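Local coordinates for protein lysine-sensitive aspartokinase 3 (Escherichia coli, PDB 2J0W) that catalyses ATP-dependent phosphorylation of L-aspartate to 4-phospho-L-aspartate, the lysine-inhibited first step of lysine biosynthesis from aspartate, at residues R232-A237 with K442-L447; E411-R416 with G433-Q438; D241-A246 with L298-A303. One frame throughout, in Å; residues are numbered along the deposited sequence.

Interaction 1. Residues R232-A237 with K442-L447; sequences RVVSAA and KLHSNL. With ADP (adenosine-5'-diphosphate), chain D.
V234 and H444 face each other with their CA atoms 7.7 Å apart, the first in an irregular loop that makes a type I turn from V234 to A237, the second on a helix. The imidazole of H444 carries most of this contact. With CG anti to the backbone N (chi1 -166°), the ring reaches out from the helix and lies against the turn. V234 comes over one face of it: its CG1 methyl, nearer the rim than the ring centre, is 3.0 Å from H444 ND1, close in the model. At the ring edge, near its plane, the carbonyl A236 O stands 3.6 Å from H444 CE1. A237 closes the group, its CA 3.7 Å from the same H444 CE1.

No hydrogen bond crosses between the segments; the ring nitrogens are satisfied by T228 OG1 at NE2 and E449 OE2 at ND1, which should fix the rotation of the imidazole. At the other end of the segment, R232 serves the nucleotide: its NH2 gives a 3.2 Å hydrogen bond to ADP O3' and also makes a salt bridge to D222. The nucleotide-binding loop between strands 226-227 and 239-244 thus rests on helix 436-448 of the ACT region, whose L443 and H444 also pack on L302 of strand 299-313.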
loop_
_atom_site.group_PDB
_atom_site.type_symbol
_atom_site.label_atom_id
_atom_site.label_comp_id
_atom_site.label_asym_id
_atom_site.label_seq_id
_atom_site.Cartn_x
_atom_site.Cartn_y
_atom_site.Cartn_z
ATOM N N ARG A 232 -24.707 -8.765 -15.945
ATOM C CA ARG A 232 -24.861 -7.768 -16.990
ATOM C C ARG A 232 -23.582 -7.532 -17.742
ATOM O O ARG A 232 -23.574 -6.790 -18.723
ATOM C CB ARG A 232 -25.349 -6.449 -16.411
ATOM C CG ARG A 232 -26.537 -6.596 -15.529
ATOM C CD ARG A 232 -27.130 -5.262 -15.168
ATOM N NE ARG A 232 -28.285 -5.460 -14.304
ATOM C CZ ARG A 232 -29.186 -4.527 -14.031
ATOM N NH1 ARG A 232 -29.064 -3.318 -14.561
ATOM N NH2 ARG A 232 -30.205 -4.808 -13.231
ATOM N N VAL A 233 -22.497 -8.135 -17.261
ATOM C CA VAL A 233 -21.204 -8.004 -17.933
ATOM C C VAL A 233 -20.749 -9.355 -18.481
ATOM O O VAL A 233 -20.164 -9.434 -19.561
ATOM C CB VAL A 233 -20.092 -7.507 -16.996
ATOM C CG1 VAL A 233 -19.006 -6.801 -17.827
ATOM C CG2 VAL A 233 -20.646 -6.600 -15.916
ATOM N N VAL A 234 -21.020 -10.406 -17.713
ATOM C CA VAL A 234 -20.666 -11.762 -18.099
ATOM C C VAL A 234 -21.936 -12.590 -18.185
ATOM O O VAL A 234 -22.476 -13.038 -17.174
ATOM C CB VAL A 234 -19.682 -12.397 -17.079
ATOM C CG1 VAL A 234 -19.260 -13.807 -17.512
ATOM C CG2 VAL A 234 -18.467 -11.506 -16.952
ATOM N N SER A 235 -22.412 -12.744 -19.414
ATOM C CA SER A 235 -23.618 -13.505 -19.717
ATOM C C SER A 235 -23.453 -14.918 -19.146
ATOM O O SER A 235 -24.349 -15.471 -18.500
ATOM C CB SER A 235 -23.804 -13.569 -21.237
ATOM O OG SER A 235 -23.354 -12.368 -21.845
ATOM N N ALA A 236 -22.276 -15.482 -19.383
ATOM C CA ALA A 236 -21.945 -16.816 -18.920
ATOM C C ALA A 236 -21.658 -16.865 -17.427
ATOM O O ALA A 236 -21.067 -17.831 -16.941
ATOM C CB ALA A 236 -20.751 -17.333 -19.682
ATOM N N ALA A 237 -22.071 -15.834 -16.698
ATOM C CA ALA A 237 -21.842 -15.793 -15.261
ATOM C C ALA A 237 -22.595 -16.915 -14.591
ATOM O O ALA A 237 -23.774 -17.124 -14.859
ATOM C CB ALA A 237 -22.299 -14.480 -14.704
ATOM N N LYS A 442 -12.601 -11.541 -20.172
ATOM C CA LYS A 442 -11.439 -12.370 -20.413
ATOM C C LYS A 442 -11.063 -13.217 -19.206
ATOM O O LYS A 442 -10.825 -14.413 -19.355
ATOM C CB LYS A 442 -10.252 -11.522 -20.848
ATOM C CG LYS A 442 -10.342 -11.053 -22.292
ATOM C CD LYS A 442 -10.450 -12.234 -23.259
ATOM C CE LYS A 442 -10.587 -11.754 -24.700
ATOM N NZ LYS A 442 -9.508 -10.784 -25.072
ATOM N N LEU A 443 -11.018 -12.614 -18.020
ATOM C CA LEU A 443 -10.668 -13.349 -16.799
ATOM C C LEU A 443 -11.645 -14.469 -16.503
ATOM O O LEU A 443 -11.289 -15.646 -16.477
ATOM C CB LEU A 443 -10.650 -12.415 -15.592
ATOM C CG LEU A 443 -9.608 -11.307 -15.509
ATOM C CD1 LEU A 443 -9.837 -10.561 -14.212
ATOM C CD2 LEU A 443 -8.203 -11.884 -15.550
ATOM N N HIS A 444 -12.883 -14.066 -16.258
ATOM C CA HIS A 444 -13.987 -14.974 -15.944
ATOM C C HIS A 444 -13.953 -16.209 -16.832
ATOM O O HIS A 444 -14.114 -17.344 -16.358
ATOM C CB HIS A 444 -15.319 -14.229 -16.143
ATOM C CG HIS A 444 -16.496 -14.925 -15.547
ATOM N ND1 HIS A 444 -17.301 -15.771 -16.272
ATOM C CD2 HIS A 444 -16.970 -14.938 -14.280
ATOM C CE1 HIS A 444 -18.224 -16.282 -15.474
ATOM N NE2 HIS A 444 -18.044 -15.793 -14.261
ATOM N N SER A 445 -13.732 -15.965 -18.121
ATOM C CA SER A 445 -13.680 -17.010 -19.127
ATOM C C SER A 445 -12.719 -18.141 -18.767
ATOM O O SER A 445 -13.169 -19.236 -18.427
ATOM C CB SER A 445 -13.305 -16.397 -20.487
ATOM O OG SER A 445 -13.311 -17.380 -21.499
ATOM N N ASN A 446 -11.412 -17.888 -18.826
ATOM C CA ASN A 446 -10.448 -18.925 -18.500
ATOM C C ASN A 446 -10.356 -18.998 -16.978
ATOM O O ASN A 446 -9.272 -19.194 -16.427
ATOM C CB ASN A 446 -9.060 -18.613 -19.105
ATOM C CG ASN A 446 -8.265 -17.642 -18.265
ATOM O OD1 ASN A 446 -8.708 -16.521 -18.051
ATOM N ND2 ASN A 446 -7.100 -18.068 -17.768
ATOM N N LEU A 447 -11.484 -18.838 -16.284
ATOM C CA LEU A 447 -11.471 -18.892 -14.819
ATOM C C LEU A 447 -12.679 -19.569 -14.163
ATOM O O LEU A 447 -12.563 -20.197 -13.099
ATOM C CB LEU A 447 -11.302 -17.474 -14.267
ATOM C CG LEU A 447 -10.335 -17.372 -13.083
ATOM C CD1 LEU A 447 -9.975 -15.924 -12.764
ATOM C CD2 LEU A 447 -10.972 -18.058 -11.894
HETATM P PB ADP D . -32.077 -3.901 -5.771
HETATM O O1B ADP D . -32.789 -5.194 -5.647
HETATM O O2B ADP D . -33.026 -2.741 -5.948
HETATM O O3B ADP D . -31.124 -3.651 -4.556
HETATM P PA ADP D . -29.827 -3.424 -7.552
HETATM O O1A ADP D . -29.878 -2.940 -8.953
HETATM O O2A ADP D . -29.385 -2.431 -6.525
HETATM O O3A ADP D . -31.228 -3.999 -7.118
HETATM O "O5'" ADP D . -28.826 -4.684 -7.679
HETATM C "C5'" ADP D . -29.045 -5.965 -8.350
HETATM C "C4'" ADP D . -28.046 -6.036 -9.492
HETATM O "O4'" ADP D . -26.630 -5.946 -9.157
HETATM C "C3'" ADP D . -28.082 -7.229 -10.410
HETATM O "O3'" ADP D . -29.319 -7.057 -11.138
HETATM C "C2'" ADP D . -26.809 -7.017 -11.201
HETATM O "O2'" ADP D . -27.003 -6.094 -12.260
HETATM C "C1'" ADP D . -25.843 -6.475 -10.210
HETATM N N9 ADP D . -24.712 -7.427 -9.780
HETATM C C8 ADP D . -23.424 -7.018 -9.789
HETATM N N7 ADP D . -22.545 -7.920 -9.405
HETATM C C5 ADP D . -23.306 -8.985 -9.115
HETATM C C6 ADP D . -22.927 -10.298 -8.648
HETATM N N6 ADP D . -21.716 -10.660 -8.399
HETATM N N1 ADP D . -24.004 -11.184 -8.456
HETATM C C2 ADP D . -25.341 -10.831 -8.710
HETATM N N3 ADP D . -25.694 -9.592 -9.155
HETATM C C4 ADP D . -24.671 -8.722 -9.343
#

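Interaction 2. Residues E411-R416 with G433-Q438; sequences EPFNIR and GEDAEQ
F413 meets D435 and Q438 with its ring, and P412 covers part of one face of it. E411 leads in, packing on K404 of the second subunit, and P412 then lays its CG over the F413 ring, 4.0 Å above the plane and toward the rim. At F413, CG lies anti to the carbonyl carbon (chi1 -53°), which carries the ring across to the other segment. The backbones here are 7.7 Å apart, measured from F413 CA to D435 CA.

Two polar side chains receive it. D435 brings a carboxylate oxygen obliquely to the ring, OD1 being 3.7 Å from F413 CD2, while its CB touches the same side of the phenyl group. Q438, with an extended chain, comes in at the edge: NE2 is 3.7 Å from F413 CE2, and the amide plane stands almost upright to the ring, at 84°. The amide therefore meets the rim of the phenyl group rather than lying over its face, and no hydrogen bond joins the two segments.

Beyond F413, N414 packs on P432 and I415 on F429, both of this chain. R416 ends the segment with a salt bridge to E383 and a hydrogen bond to G421 O of the second subunit. The arrangement belongs to the ACT fold: the loop joining helix 402-407 to strand 417-420 lies beside the start of helix 436-448, within the region required for homodimerization.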
loop_
_atom_site.group_PDB
_atom_site.type_symbol
_atom_site.label_atom_id
_atom_site.label_comp_id
_atom_site.label_asym_id
_atom_site.label_seq_id
_atom_site.Cartn_x
_atom_site.Cartn_y
_atom_site.Cartn_z
ATOM N N GLU A 411 -2.526 -9.375 -21.293
ATOM C CA GLU A 411 -1.357 -8.903 -22.030
ATOM C C GLU A 411 -1.653 -7.636 -22.811
ATOM O O GLU A 411 -0.910 -6.660 -22.729
ATOM C CB GLU A 411 -0.851 -9.984 -22.985
ATOM C CG GLU A 411 0.157 -9.482 -24.007
ATOM C CD GLU A 411 0.676 -10.583 -24.899
ATOM O OE1 GLU A 411 -0.028 -11.607 -25.052
ATOM O OE2 GLU A 411 1.779 -10.418 -25.458
ATOM N N PRO A 412 -2.748 -7.637 -23.579
ATOM C CA PRO A 412 -3.153 -6.483 -24.386
ATOM C C PRO A 412 -3.576 -5.211 -23.627
ATOM O O PRO A 412 -3.934 -4.210 -24.254
ATOM C CB PRO A 412 -4.294 -7.055 -25.228
ATOM C CG PRO A 412 -4.901 -8.080 -24.306
ATOM C CD PRO A 412 -3.672 -8.767 -23.786
ATOM N N PHE A 413 -3.515 -5.239 -22.296
ATOM C CA PHE A 413 -3.944 -4.089 -21.502
ATOM C C PHE A 413 -2.913 -3.351 -20.660
ATOM O O PHE A 413 -1.767 -3.770 -20.528
ATOM C CB PHE A 413 -5.084 -4.509 -20.583
ATOM C CG PHE A 413 -6.215 -5.173 -21.293
ATOM C CD1 PHE A 413 -6.590 -6.468 -20.955
ATOM C CD2 PHE A 413 -6.920 -4.503 -22.287
ATOM C CE1 PHE A 413 -7.656 -7.092 -21.594
ATOM C CE2 PHE A 413 -7.987 -5.119 -22.933
ATOM C CZ PHE A 413 -8.356 -6.420 -22.582
ATOM N N ASN A 414 -3.348 -2.238 -20.080
ATOM C CA ASN A 414 -2.477 -1.455 -19.228
ATOM C C ASN A 414 -2.898 -1.614 -17.785
ATOM O O ASN A 414 -3.922 -1.089 -17.372
ATOM C CB ASN A 414 -2.538 0.029 -19.586
ATOM C CG ASN A 414 -1.827 0.899 -18.556
ATOM O OD1 ASN A 414 -0.604 0.851 -18.418
ATOM N ND2 ASN A 414 -2.598 1.684 -17.816
ATOM N N ILE A 415 -2.129 -2.353 -17.009
ATOM C CA ILE A 415 -2.479 -2.479 -15.617
ATOM C C ILE A 415 -1.810 -1.286 -14.958
ATOM O O ILE A 415 -0.601 -1.096 -15.093
ATOM C CB ILE A 415 -1.986 -3.788 -15.077
ATOM C CG1 ILE A 415 -2.574 -4.880 -15.968
ATOM C CG2 ILE A 415 -2.393 -3.941 -13.609
ATOM C CD1 ILE A 415 -2.433 -6.261 -15.459
ATOM N N ARG A 416 -2.609 -0.471 -14.274
ATOM C CA ARG A 416 -2.122 0.750 -13.640
ATOM C C ARG A 416 -1.751 0.638 -12.171
ATOM O O ARG A 416 -0.945 1.425 -11.651
ATOM C CB ARG A 416 -3.175 1.845 -13.785
ATOM C CG ARG A 416 -2.795 3.159 -13.121
ATOM C CD ARG A 416 -1.673 3.862 -13.866
ATOM N NE ARG A 416 -1.323 5.129 -13.226
ATOM C CZ ARG A 416 -0.491 5.248 -12.194
ATOM N NH1 ARG A 416 0.093 4.172 -11.683
ATOM N NH2 ARG A 416 -0.262 6.440 -11.660
ATOM N N GLY A 433 -10.855 2.750 -17.671
ATOM C CA GLY A 433 -12.285 2.515 -17.768
ATOM C C GLY A 433 -12.812 1.775 -18.991
ATOM O O GLY A 433 -13.466 0.743 -18.850
ATOM N N GLU A 434 -12.538 2.286 -20.189
ATOM C CA GLU A 434 -13.030 1.659 -21.422
ATOM C C GLU A 434 -12.707 0.178 -21.634
ATOM O O GLU A 434 -13.458 -0.526 -22.311
ATOM C CB GLU A 434 -12.562 2.450 -22.652
ATOM C CG GLU A 434 -11.099 2.843 -22.637
ATOM C CD GLU A 434 -10.814 3.974 -21.659
ATOM O OE1 GLU A 434 -10.118 3.740 -20.644
ATOM O OE2 GLU A 434 -11.298 5.102 -21.904
ATOM N N ASP A 435 -11.602 -0.298 -21.071
ATOM C CA ASP A 435 -11.220 -1.704 -21.232
ATOM C C ASP A 435 -11.763 -2.557 -20.078
ATOM O O ASP A 435 -11.635 -3.786 -20.078
ATOM C CB ASP A 435 -9.689 -1.841 -21.277
ATOM C CG ASP A 435 -9.045 -1.020 -22.389
ATOM O OD1 ASP A 435 -7.798 -0.928 -22.415
ATOM O OD2 ASP A 435 -9.780 -0.473 -23.237
ATOM N N ALA A 436 -12.379 -1.894 -19.105
ATOM C CA ALA A 436 -12.918 -2.553 -17.921
ATOM C C ALA A 436 -13.665 -3.877 -18.118
ATOM O O ALA A 436 -13.223 -4.922 -17.639
ATOM C CB ALA A 436 -13.801 -1.576 -17.157
ATOM N N GLU A 437 -14.797 -3.841 -18.810
ATOM C CA GLU A 437 -15.578 -5.058 -18.998
ATOM C C GLU A 437 -14.901 -6.162 -19.808
ATOM O O GLU A 437 -15.007 -7.340 -19.448
ATOM C CB GLU A 437 -16.943 -4.715 -19.597
ATOM C CG GLU A 437 -17.760 -3.792 -18.716
ATOM C CD GLU A 437 -19.179 -3.612 -19.199
ATOM O OE1 GLU A 437 -19.382 -3.459 -20.424
ATOM O OE2 GLU A 437 -20.096 -3.607 -18.355
ATOM N N GLN A 438 -14.207 -5.802 -20.888
ATOM C CA GLN A 438 -13.530 -6.815 -21.696
ATOM C C GLN A 438 -12.552 -7.615 -20.814
ATOM O O GLN A 438 -12.334 -8.814 -21.029
ATOM C CB GLN A 438 -12.779 -6.175 -22.870
ATOM C CG GLN A 438 -12.265 -7.210 -23.862
ATOM C CD GLN A 438 -11.310 -6.640 -24.900
ATOM O OE1 GLN A 438 -10.772 -7.373 -25.732
ATOM N NE2 GLN A 438 -11.088 -5.335 -24.850
#

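Interaction 3. Residues D241-A246 with L298-A303; sequences DEIAFA and LFRALA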
loop_
_atom_site.group_PDB
_atom_site.type_symbol
_atom_site.label_atom_id
_atom_site.label_comp_id
_atom_site.label_asym_id
_atom_site.label_seq_id
_atom_site.Cartn_x
_atom_site.Cartn_y
_atom_site.Cartn_z
ATOM N N ASP A 241 -24.439 -20.851 -5.316
ATOM C CA ASP A 241 -25.421 -21.314 -4.334
ATOM C C ASP A 241 -25.143 -20.974 -2.871
ATOM O O ASP A 241 -26.077 -20.741 -2.100
ATOM C CB ASP A 241 -25.643 -22.821 -4.486
ATOM C CG ASP A 241 -26.131 -23.199 -5.878
ATOM O OD1 ASP A 241 -27.142 -22.610 -6.335
ATOM O OD2 ASP A 241 -25.510 -24.083 -6.507
ATOM N N GLU A 242 -23.879 -20.951 -2.466
ATOM C CA GLU A 242 -23.590 -20.626 -1.072
ATOM C C GLU A 242 -22.193 -20.043 -0.922
ATOM O O GLU A 242 -21.252 -20.503 -1.566
ATOM C CB GLU A 242 -23.740 -21.875 -0.189
ATOM C CG GLU A 242 -23.693 -21.581 1.309
ATOM C CD GLU A 242 -23.790 -22.834 2.165
ATOM O OE1 GLU A 242 -22.918 -23.716 2.026
ATOM O OE2 GLU A 242 -24.737 -22.931 2.972
ATOM N N ILE A 243 -22.067 -19.021 -0.072
ATOM C CA ILE A 243 -20.790 -18.336 0.172
ATOM C C ILE A 243 -20.733 -17.816 1.607
ATOM O O ILE A 243 -21.756 -17.780 2.296
ATOM C CB ILE A 243 -20.612 -17.125 -0.764
ATOM C CG1 ILE A 243 -19.182 -16.600 -0.649
ATOM C CG2 ILE A 243 -21.595 -16.019 -0.383
ATOM C CD1 ILE A 243 -18.824 -15.544 -1.653
ATOM N N ALA A 244 -19.542 -17.394 2.042
ATOM C CA ALA A 244 -19.325 -16.889 3.408
ATOM C C ALA A 244 -19.155 -15.375 3.483
ATOM O O ALA A 244 -18.756 -14.716 2.505
ATOM C CB ALA A 244 -18.114 -17.566 4.047
ATOM N N PHE A 245 -19.447 -14.847 4.673
ATOM C CA PHE A 245 -19.372 -13.415 4.975
ATOM C C PHE A 245 -18.215 -12.623 4.370
ATOM O O PHE A 245 -18.432 -11.784 3.491
ATOM C CB PHE A 245 -19.391 -13.210 6.492
ATOM C CG PHE A 245 -20.726 -13.485 7.115
ATOM C CD1 PHE A 245 -21.904 -13.166 6.433
ATOM C CD2 PHE A 245 -20.814 -14.012 8.400
ATOM C CE1 PHE A 245 -23.134 -13.361 7.017
ATOM C CE2 PHE A 245 -22.053 -14.216 9.002
ATOM C CZ PHE A 245 -23.217 -13.889 8.311
ATOM N N ALA A 246 -16.995 -12.877 4.831
ATOM C CA ALA A 246 -15.863 -12.118 4.316
ATOM C C ALA A 246 -15.741 -12.233 2.805
ATOM O O ALA A 246 -15.409 -11.253 2.137
ATOM C CB ALA A 246 -14.571 -12.552 4.998
ATOM N N LEU A 298 -10.851 -21.477 -4.840
ATOM C CA LEU A 298 -9.676 -20.634 -4.778
ATOM C C LEU A 298 -10.105 -19.325 -5.405
ATOM O O LEU A 298 -9.614 -18.260 -5.045
ATOM C CB LEU A 298 -8.523 -21.248 -5.573
ATOM C CG LEU A 298 -7.192 -20.500 -5.460
ATOM C CD1 LEU A 298 -6.701 -20.542 -4.018
ATOM C CD2 LEU A 298 -6.171 -21.122 -6.393
ATOM N N PHE A 299 -11.045 -19.422 -6.339
ATOM C CA PHE A 299 -11.571 -18.248 -7.025
ATOM C C PHE A 299 -13.092 -18.289 -7.034
ATOM O O PHE A 299 -13.675 -19.111 -7.737
ATOM C CB PHE A 299 -11.083 -18.204 -8.477
ATOM C CG PHE A 299 -9.586 -18.245 -8.629
ATOM C CD1 PHE A 299 -8.760 -17.542 -7.761
ATOM C CD2 PHE A 299 -9.005 -18.943 -9.683
ATOM C CE1 PHE A 299 -7.380 -17.527 -7.937
ATOM C CE2 PHE A 299 -7.627 -18.937 -9.875
ATOM C CZ PHE A 299 -6.810 -18.225 -8.997
ATOM N N ARG A 300 -13.739 -17.412 -6.264
ATOM C CA ARG A 300 -15.200 -17.385 -6.235
ATOM C C ARG A 300 -15.740 -16.528 -7.354
ATOM O O ARG A 300 -16.587 -16.968 -8.124
ATOM C CB ARG A 300 -15.735 -16.811 -4.925
ATOM C CG ARG A 300 -15.751 -17.757 -3.752
ATOM C CD ARG A 300 -16.991 -18.637 -3.680
ATOM N NE ARG A 300 -17.040 -19.264 -2.362
ATOM C CZ ARG A 300 -17.898 -20.205 -1.981
ATOM N NH1 ARG A 300 -18.816 -20.659 -2.824
ATOM N NH2 ARG A 300 -17.836 -20.688 -0.745
ATOM N N ALA A 301 -15.245 -15.299 -7.444
ATOM C CA ALA A 301 -15.742 -14.391 -8.458
ATOM C C ALA A 301 -14.864 -13.188 -8.728
ATOM O O ALA A 301 -13.798 -13.025 -8.151
ATOM C CB ALA A 301 -17.123 -13.921 -8.062
ATOM N N LEU A 302 -15.348 -12.349 -9.632
ATOM C CA LEU A 302 -14.677 -11.123 -10.015
ATOM C C LEU A 302 -15.672 -10.000 -9.749
ATOM O O LEU A 302 -16.876 -10.172 -9.932
ATOM C CB LEU A 302 -14.318 -11.154 -11.498
ATOM C CG LEU A 302 -13.422 -12.313 -11.939
ATOM C CD1 LEU A 302 -13.313 -12.311 -13.449
ATOM C CD2 LEU A 302 -12.046 -12.183 -11.292
ATOM N N ALA A 303 -15.165 -8.858 -9.302
ATOM C CA ALA A 303 -15.997 -7.695 -9.006
ATOM C C ALA A 303 -15.393 -6.472 -9.676
ATOM O O ALA A 303 -14.171 -6.292 -9.689
ATOM C CB ALA A 303 -16.082 -7.482 -7.505
#
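R300 reaches across to I243 and E242 with the end of its side chain. The CG1 branch of I243 sits over one face of the guanidinium group, toward its rim, 3.8 Å from R300 NE. Its CD1 carries on along the aliphatic part of the arginine, at 4.1 Å from R300 CD, so that the two side chains run alongside one another, pointing opposite ways. R300 NH1 also comes to 2.7 Å from the backbone oxygen E242 O, approaching obliquely. The carboxylate of E242 makes no direct contact with the guanidinium, E242 OE1 lying 6.5 Å from R300 NH2.

The next shell explains why the group lies where it does. The R300 chain is bent at its second torsion (chi2 -85°), and NE makes a salt bridge to E247 OE2. A244 is the N-cap of helix 245-253, and the carboxylate of E247, at N3, accepts the backbone N-H of A244 on OE1 while its other oxygen holds R300 NE. The arginine is thereby tethered to the helix start. On the far backbone, R300 and A301 both face I392, forming a classic beta bulge in strand 299-313.

Farther out, I243 packs on A248 and M251 of helix 245-253 and on V289 of strand 287-290, and A301 meets M251 as well. The contact is buried, joining the strand-to-helix corner of the kinase sheet to the first strand of the ACT region, whose F299 and L302 lie on helix 436-448.

How the interactions relate
Helix 436-448 is shared by interactions 1 and 2, whose centres are 15 Å apart and which touch where V233 CG1 packs 3.4 Å from E437 CG. Interaction 1 also meets interaction 3, again with centres 15 Å apart, through L443 CB and L302 CD1 at 3.4 Å. Interactions 2 and 3 do not touch; their nearest atoms are about 8 Å apart. Both interactions 1 and 3 join the kinase part to the ACT region. Interaction 1 reaches the ADP directly through R232, whereas the I243 side chain of interaction 3 is about 9 Å from it. Interaction 2 is remote from the nucleotide site and lies beside the second subunit.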